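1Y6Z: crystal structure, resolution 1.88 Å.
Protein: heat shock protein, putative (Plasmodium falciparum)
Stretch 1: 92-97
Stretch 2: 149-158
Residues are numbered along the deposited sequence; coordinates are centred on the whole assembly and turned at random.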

ATOM      1  N   ARG B  92     -17.733   7.983  -3.076  1.00 25.24           N
ATOM      2  CA  ARG B  92     -18.264   8.243  -4.417  1.00 25.29           C
ATOM      3  C   ARG B  92     -17.178   8.481  -5.451  1.00 24.09           C
ATOM      4  O   ARG B  92     -17.440   8.416  -6.679  1.00 23.11           O
ATOM      5  CB  ARG B  92     -19.224   9.436  -4.397  1.00 27.61           C
ATOM      6  CG  ARG B  92     -18.539  10.795  -4.289  1.00 24.83           C
ATOM      7  CD  ARG B  92     -19.604  11.948  -4.347  1.00 26.12           C
ATOM      8  NE  ARG B  92     -18.955  13.255  -4.336  1.00 29.65           N
ATOM      9  CZ  ARG B  92     -19.562  14.407  -4.657  1.00 32.49           C
ATOM     10  NH1 ARG B  92     -20.845  14.423  -4.992  1.00 32.48           N
ATOM     11  NH2 ARG B  92     -18.903  15.538  -4.627  1.00 32.29           N
ATOM     12  N   TRP B  93     -15.939   8.731  -5.009  1.00 22.02           N
ATOM     13  CA  TRP B  93     -14.894   8.883  -6.019  1.00 22.02           C
ATOM     14  C   TRP B  93     -14.677   7.558  -6.799  1.00 20.47           C
ATOM     15  O   TRP B  93     -14.141   7.583  -7.887  1.00 22.60           O
ATOM     16  CB  TRP B  93     -13.588   9.420  -5.455  1.00 20.66           C
ATOM     17  CG  TRP B  93     -12.843   8.468  -4.641  1.00 22.08           C
ATOM     18  CD1 TRP B  93     -13.016   8.246  -3.317  1.00 20.70           C
ATOM     19  CD2 TRP B  93     -11.807   7.552  -5.089  1.00 19.98           C
ATOM     20  NE1 TRP B  93     -12.175   7.247  -2.900  1.00 20.75           N
ATOM     21  CE2 TRP B  93     -11.377   6.849  -3.957  1.00 22.64           C
ATOM     22  CE3 TRP B  93     -11.169   7.315  -6.338  1.00 20.47           C
ATOM     23  CZ2 TRP B  93     -10.347   5.862  -4.016  1.00 23.33           C
ATOM     24  CZ3 TRP B  93     -10.111   6.367  -6.393  1.00 20.68           C
ATOM     25  CH2 TRP B  93      -9.737   5.639  -5.239  1.00 23.42           C
ATOM     26  N   LEU B  94     -15.151   6.440  -6.261  1.00 20.20           N
ATOM     27  CA  LEU B  94     -15.068   5.140  -6.925  1.00 19.76           C
ATOM     28  C   LEU B  94     -16.306   4.704  -7.707  1.00 20.18           C
ATOM     29  O   LEU B  94     -16.397   3.531  -8.086  1.00 21.25           O
ATOM     30  CB  LEU B  94     -14.782   4.056  -5.884  1.00 19.91           C
ATOM     31  CG  LEU B  94     -13.329   4.164  -5.448  1.00 22.49           C
ATOM     32  CD1 LEU B  94     -13.247   3.368  -4.174  1.00 24.64           C
ATOM     33  CD2 LEU B  94     -12.382   3.593  -6.575  1.00 25.12           C
ATOM     34  N   THR B  95     -17.216   5.643  -7.956  1.00 21.15           N
ATOM     35  CA  THR B  95     -18.469   5.423  -8.699  1.00 21.85           C
ATOM     36  C   THR B  95     -18.211   4.864 -10.100  1.00 21.20           C
ATOM     37  O   THR B  95     -19.086   4.235 -10.673  1.00 19.45           O
ATOM     38  CB  THR B  95     -19.328   6.721  -8.822  1.00 21.16           C
ATOM     39  OG1 THR B  95     -20.639   6.417  -9.367  1.00 24.85           O
ATOM     40  CG2 THR B  95     -18.652   7.782  -9.687  1.00 22.40           C
ATOM     41  N   PHE B  96     -17.022   5.114 -10.642  1.00 19.72           N
ATOM     42  CA  PHE B  96     -16.707   4.652 -12.036  1.00 19.30           C
ATOM     43  C   PHE B  96     -16.420   3.156 -12.087  1.00 20.09           C
ATOM     44  O   PHE B  96     -16.448   2.581 -13.153  1.00 20.69           O
ATOM     45  CB  PHE B  96     -15.558   5.437 -12.676  1.00 18.91           C
ATOM     46  CG  PHE B  96     -14.222   5.234 -11.984  1.00 18.91           C
ATOM     47  CD1 PHE B  96     -13.821   6.065 -10.958  1.00 19.15           C
ATOM     48  CD2 PHE B  96     -13.385   4.163 -12.356  1.00 21.61           C
ATOM     49  CE1 PHE B  96     -12.575   5.918 -10.311  1.00 19.16           C
ATOM     50  CE2 PHE B  96     -12.136   3.963 -11.666  1.00 22.54           C
ATOM     51  CZ  PHE B  96     -11.742   4.849 -10.679  1.00 22.74           C
ATOM     52  N   LEU B  97     -16.151   2.494 -10.952  1.00 18.18           N
ATOM     53  CA  LEU B  97     -15.900   1.065 -10.977  1.00 19.48           C
ATOM     54  C   LEU B  97     -17.199   0.295 -11.359  1.00 19.24           C
ATOM     55  O   LEU B  97     -18.293   0.704 -10.994  1.00 20.32           O
ATOM     56  CB  LEU B  97     -15.537   0.588  -9.525  1.00 18.99           C
ATOM     57  CG  LEU B  97     -14.223   0.967  -8.879  1.00 24.76           C
ATOM     58  CD1 LEU B  97     -14.235   0.221  -7.493  1.00 23.70           C
ATOM     59  CD2 LEU B  97     -13.107   0.413  -9.666  1.00 25.12           C
TER
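Stretch 2 (149-158) KFLNTFGKYL

The helix of stretch 2 meets stretch 1 without a single hydrogen bond between them; the contact is built almost wholly from aromatic and aliphatic side chains, and its centre is the ring of F96, which touches F150, F154, Y157 and L158. Together the two stretches bury 358 Å², and F96 has the largest area covered by the other side.

Stretch 1 is compact rather than extended. Residues 92-93 form a 3-10 segment, and a type I beta turn runs from L94 to L97, closed by the bond from L97 N to L94 O at 3.1 Å. A bond of the same length joins T95 N to R92 O. In this conformation the CA-to-CB bond of F96 points toward the helix, while those of L94 and L97 point away.

Stretch 2 is helical throughout but kinked: the N atoms of K156 and Y157 lack bonds to the preceding turn. Y157 N instead reaches F154 O at 2.9 Å, and the bond from L158 N to F154 O, at 3.4 Å, is weak. Before the kink, F154 N binds F150 O at 2.8 Å and G155 N binds L151 O at 2.9 Å. T153 OG1 also donates to K149 O at 2.9 Å, between two residues that stretch 1 does not touch.

The two chains run in opposite senses in their register: W93 lies nearest Y157, with CA atoms 5.1 Å apart, and F96 lies nearest F154, with CA atoms 7.6 Å apart. At the second pair the rings themselves meet. Those of F96 and F154 form an offset stack, with centroids 4.7 Å apart and planes at 24°; F96 CG comes within 3.5 Å of F154 CD2. F154 CB adds a CH-pi contact, 4.2 Å from the centroid of the F96 ring and almost on its normal.

Y157 packs obliquely beside F96, their planes at 42°, and F96 CD1 lies 3.7 Å from Y157 CB. The methyl T95 CG2 also touches the Y157 ring, 3.6 Å from Y157 CE2. F150 presents its ring edge to F96, F150 CE1 lying 3.9 Å from F96 CE2. Although the CA-to-CB bond of L158 points away, L158 CD1 returns to lie 4.1 Å from F96 CZ and 4.0 Å from W93 CZ3, at the edge of the indole. At W93, where the backbones come close, W93 CB lies 3.4 Å from Y157 O, while W93 O is buried without a polar partner.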

ATOM      1  N   LYS B 149      -4.236   6.805 -20.455  1.00 31.01           N
ATOM      2  CA  LYS B 149      -5.662   6.603 -20.785  1.00 30.12           C
ATOM      3  C   LYS B 149      -6.566   6.567 -19.556  1.00 27.87           C
ATOM      4  O   LYS B 149      -7.535   7.316 -19.465  1.00 26.34           O
ATOM      5  CB  LYS B 149      -5.817   5.272 -21.499  1.00 31.01           C
ATOM      6  CG  LYS B 149      -7.177   5.034 -22.055  1.00 34.69           C
ATOM      7  CD  LYS B 149      -7.123   3.746 -22.858  1.00 40.82           C
ATOM      8  CE  LYS B 149      -7.684   3.975 -24.232  1.00 41.38           C
ATOM      9  NZ  LYS B 149      -8.743   2.995 -24.515  1.00 44.89           N
ATOM     10  N   PHE B 150      -6.200   5.736 -18.583  1.00 26.25           N
ATOM     11  CA  PHE B 150      -6.913   5.750 -17.308  1.00 23.82           C
ATOM     12  C   PHE B 150      -6.989   7.180 -16.718  1.00 23.58           C
ATOM     13  O   PHE B 150      -8.064   7.656 -16.382  1.00 23.02           O
ATOM     14  CB  PHE B 150      -6.290   4.751 -16.320  1.00 22.78           C
ATOM     15  CG  PHE B 150      -6.885   4.834 -14.960  1.00 22.00           C
ATOM     16  CD1 PHE B 150      -8.134   4.248 -14.693  1.00 21.73           C
ATOM     17  CD2 PHE B 150      -6.213   5.512 -13.938  1.00 23.47           C
ATOM     18  CE1 PHE B 150      -8.707   4.360 -13.453  1.00 22.16           C
ATOM     19  CE2 PHE B 150      -6.751   5.622 -12.685  1.00 22.90           C
ATOM     20  CZ  PHE B 150      -8.007   5.070 -12.429  1.00 20.47           C
ATOM     21  N   LEU B 151      -5.858   7.883 -16.562  1.00 23.39           N
ATOM     22  CA  LEU B 151      -5.928   9.232 -15.981  1.00 23.40           C
ATOM     23  C   LEU B 151      -6.694  10.219 -16.861  1.00 23.66           C
ATOM     24  O   LEU B 151      -7.453  11.057 -16.357  1.00 22.06           O
ATOM     25  CB  LEU B 151      -4.531   9.779 -15.613  1.00 24.26           C
ATOM     26  CG  LEU B 151      -3.788   9.062 -14.461  1.00 21.58           C
ATOM     27  CD1 LEU B 151      -2.407   9.745 -14.349  1.00 25.85           C
ATOM     28  CD2 LEU B 151      -4.498   9.047 -13.122  1.00 23.85           C
ATOM     29  N   ASN B 152      -6.514  10.116 -18.176  1.00 25.26           N
ATOM     30  CA  ASN B 152      -7.311  10.997 -19.104  1.00 27.87           C
ATOM     31  C   ASN B 152      -8.841  10.852 -18.944  1.00 27.81           C
ATOM     32  O   ASN B 152      -9.576  11.834 -19.081  1.00 29.94           O
ATOM     33  CB  ASN B 152      -6.951  10.724 -20.576  1.00 27.83           C
ATOM     34  CG  ASN B 152      -5.579  11.287 -20.988  1.00 34.21           C
ATOM     35  OD1 ASN B 152      -5.011  10.857 -22.012  1.00 42.23           O
ATOM     36  ND2 ASN B 152      -5.043  12.207 -20.206  1.00 34.83           N
ATOM     37  N   THR B 153      -9.314   9.645 -18.616  1.00 25.88           N
ATOM     38  CA  THR B 153     -10.780   9.342 -18.471  1.00 25.30           C
ATOM     39  C   THR B 153     -11.288   9.475 -17.030  1.00 23.59           C
ATOM     40  O   THR B 153     -12.374  10.051 -16.799  1.00 23.19           O
ATOM     41  CB  THR B 153     -11.067   7.891 -18.928  1.00 26.32           C
ATOM     42  OG1 THR B 153     -10.376   7.646 -20.167  1.00 27.30           O
ATOM     43  CG2 THR B 153     -12.631   7.537 -19.031  1.00 24.31           C
ATOM     44  N   PHE B 154     -10.519   8.901 -16.085  1.00 20.56           N
ATOM     45  CA  PHE B 154     -10.954   8.749 -14.706  1.00 21.19           C
ATOM     46  C   PHE B 154     -10.119   9.520 -13.675  1.00 21.93           C
ATOM     47  O   PHE B 154     -10.459   9.563 -12.503  1.00 19.71           O
ATOM     48  CB  PHE B 154     -10.970   7.256 -14.319  1.00 19.95           C
ATOM     49  CG  PHE B 154     -11.878   6.431 -15.153  1.00 18.95           C
ATOM     50  CD1 PHE B 154     -11.348   5.445 -16.013  1.00 20.60           C
ATOM     51  CD2 PHE B 154     -13.281   6.591 -15.071  1.00 18.99           C
ATOM     52  CE1 PHE B 154     -12.195   4.611 -16.839  1.00 21.14           C
ATOM     53  CE2 PHE B 154     -14.165   5.776 -15.895  1.00 19.47           C
ATOM     54  CZ  PHE B 154     -13.598   4.785 -16.797  1.00 19.89           C
ATOM     55  N   GLY B 155      -9.070  10.198 -14.141  1.00 23.47           N
ATOM     56  CA  GLY B 155      -8.242  11.056 -13.265  1.00 22.18           C
ATOM     57  C   GLY B 155      -9.015  12.100 -12.485  1.00 23.52           C
ATOM     58  O   GLY B 155      -8.617  12.422 -11.372  1.00 20.61           O
ATOM     59  N   LYS B 156     -10.109  12.655 -13.068  1.00 21.99           N
ATOM     60  CA  LYS B 156     -10.936  13.597 -12.342  1.00 22.86           C
ATOM     61  C   LYS B 156     -11.493  12.967 -11.075  1.00 21.22           C
ATOM     62  O   LYS B 156     -11.591  13.638 -10.037  1.00 21.04           O
ATOM     63  CB  LYS B 156     -12.085  14.134 -13.227  1.00 23.85           C
ATOM     64  CG  LYS B 156     -12.926  12.997 -13.891  1.00 25.75           C
ATOM     65  CD  LYS B 156     -13.843  13.589 -14.996  1.00 26.00           C
ATOM     66  CE  LYS B 156     -14.997  12.622 -15.276  1.00 28.50           C
ATOM     67  NZ  LYS B 156     -15.978  13.286 -16.305  1.00 31.55           N
ATOM     68  N   TYR B 157     -11.841  11.664 -11.140  1.00 19.98           N
ATOM     69  CA  TYR B 157     -12.410  10.975  -9.950  1.00 20.26           C
ATOM     70  C   TYR B 157     -11.347  10.841  -8.847  1.00 20.20           C
ATOM     71  O   TYR B 157     -11.634  10.986  -7.687  1.00 21.53           O
ATOM     72  CB  TYR B 157     -12.975   9.599 -10.318  1.00 18.52           C
ATOM     73  CG  TYR B 157     -14.228   9.756 -11.101  1.00 21.82           C
ATOM     74  CD1 TYR B 157     -14.233   9.607 -12.474  1.00 25.63           C
ATOM     75  CD2 TYR B 157     -15.392  10.135 -10.472  1.00 23.45           C
ATOM     76  CE1 TYR B 157     -15.461   9.783 -13.209  1.00 26.25           C
ATOM     77  CE2 TYR B 157     -16.640  10.302 -11.197  1.00 25.95           C
ATOM     78  CZ  TYR B 157     -16.659  10.126 -12.534  1.00 27.07           C
ATOM     79  OH  TYR B 157     -17.844  10.377 -13.267  1.00 27.17           O
ATOM     80  N   LEU B 158     -10.147  10.538  -9.257  1.00 21.63           N
ATOM     81  CA  LEU B 158      -9.047  10.381  -8.268  1.00 24.12           C
ATOM     82  C   LEU B 158      -8.793  11.708  -7.563  1.00 23.38           C
ATOM     83  O   LEU B 158      -8.625  11.751  -6.339  1.00 23.87           O
ATOM     84  CB  LEU B 158      -7.826   9.860  -8.990  1.00 23.29           C
ATOM     85  CG  LEU B 158      -7.735   8.335  -9.134  1.00 27.86           C
ATOM     86  CD1 LEU B 158      -8.888   7.694  -9.960  1.00 23.73           C
ATOM     87  CD2 LEU B 158      -6.342   7.976  -9.745  1.00 26.30           C
TER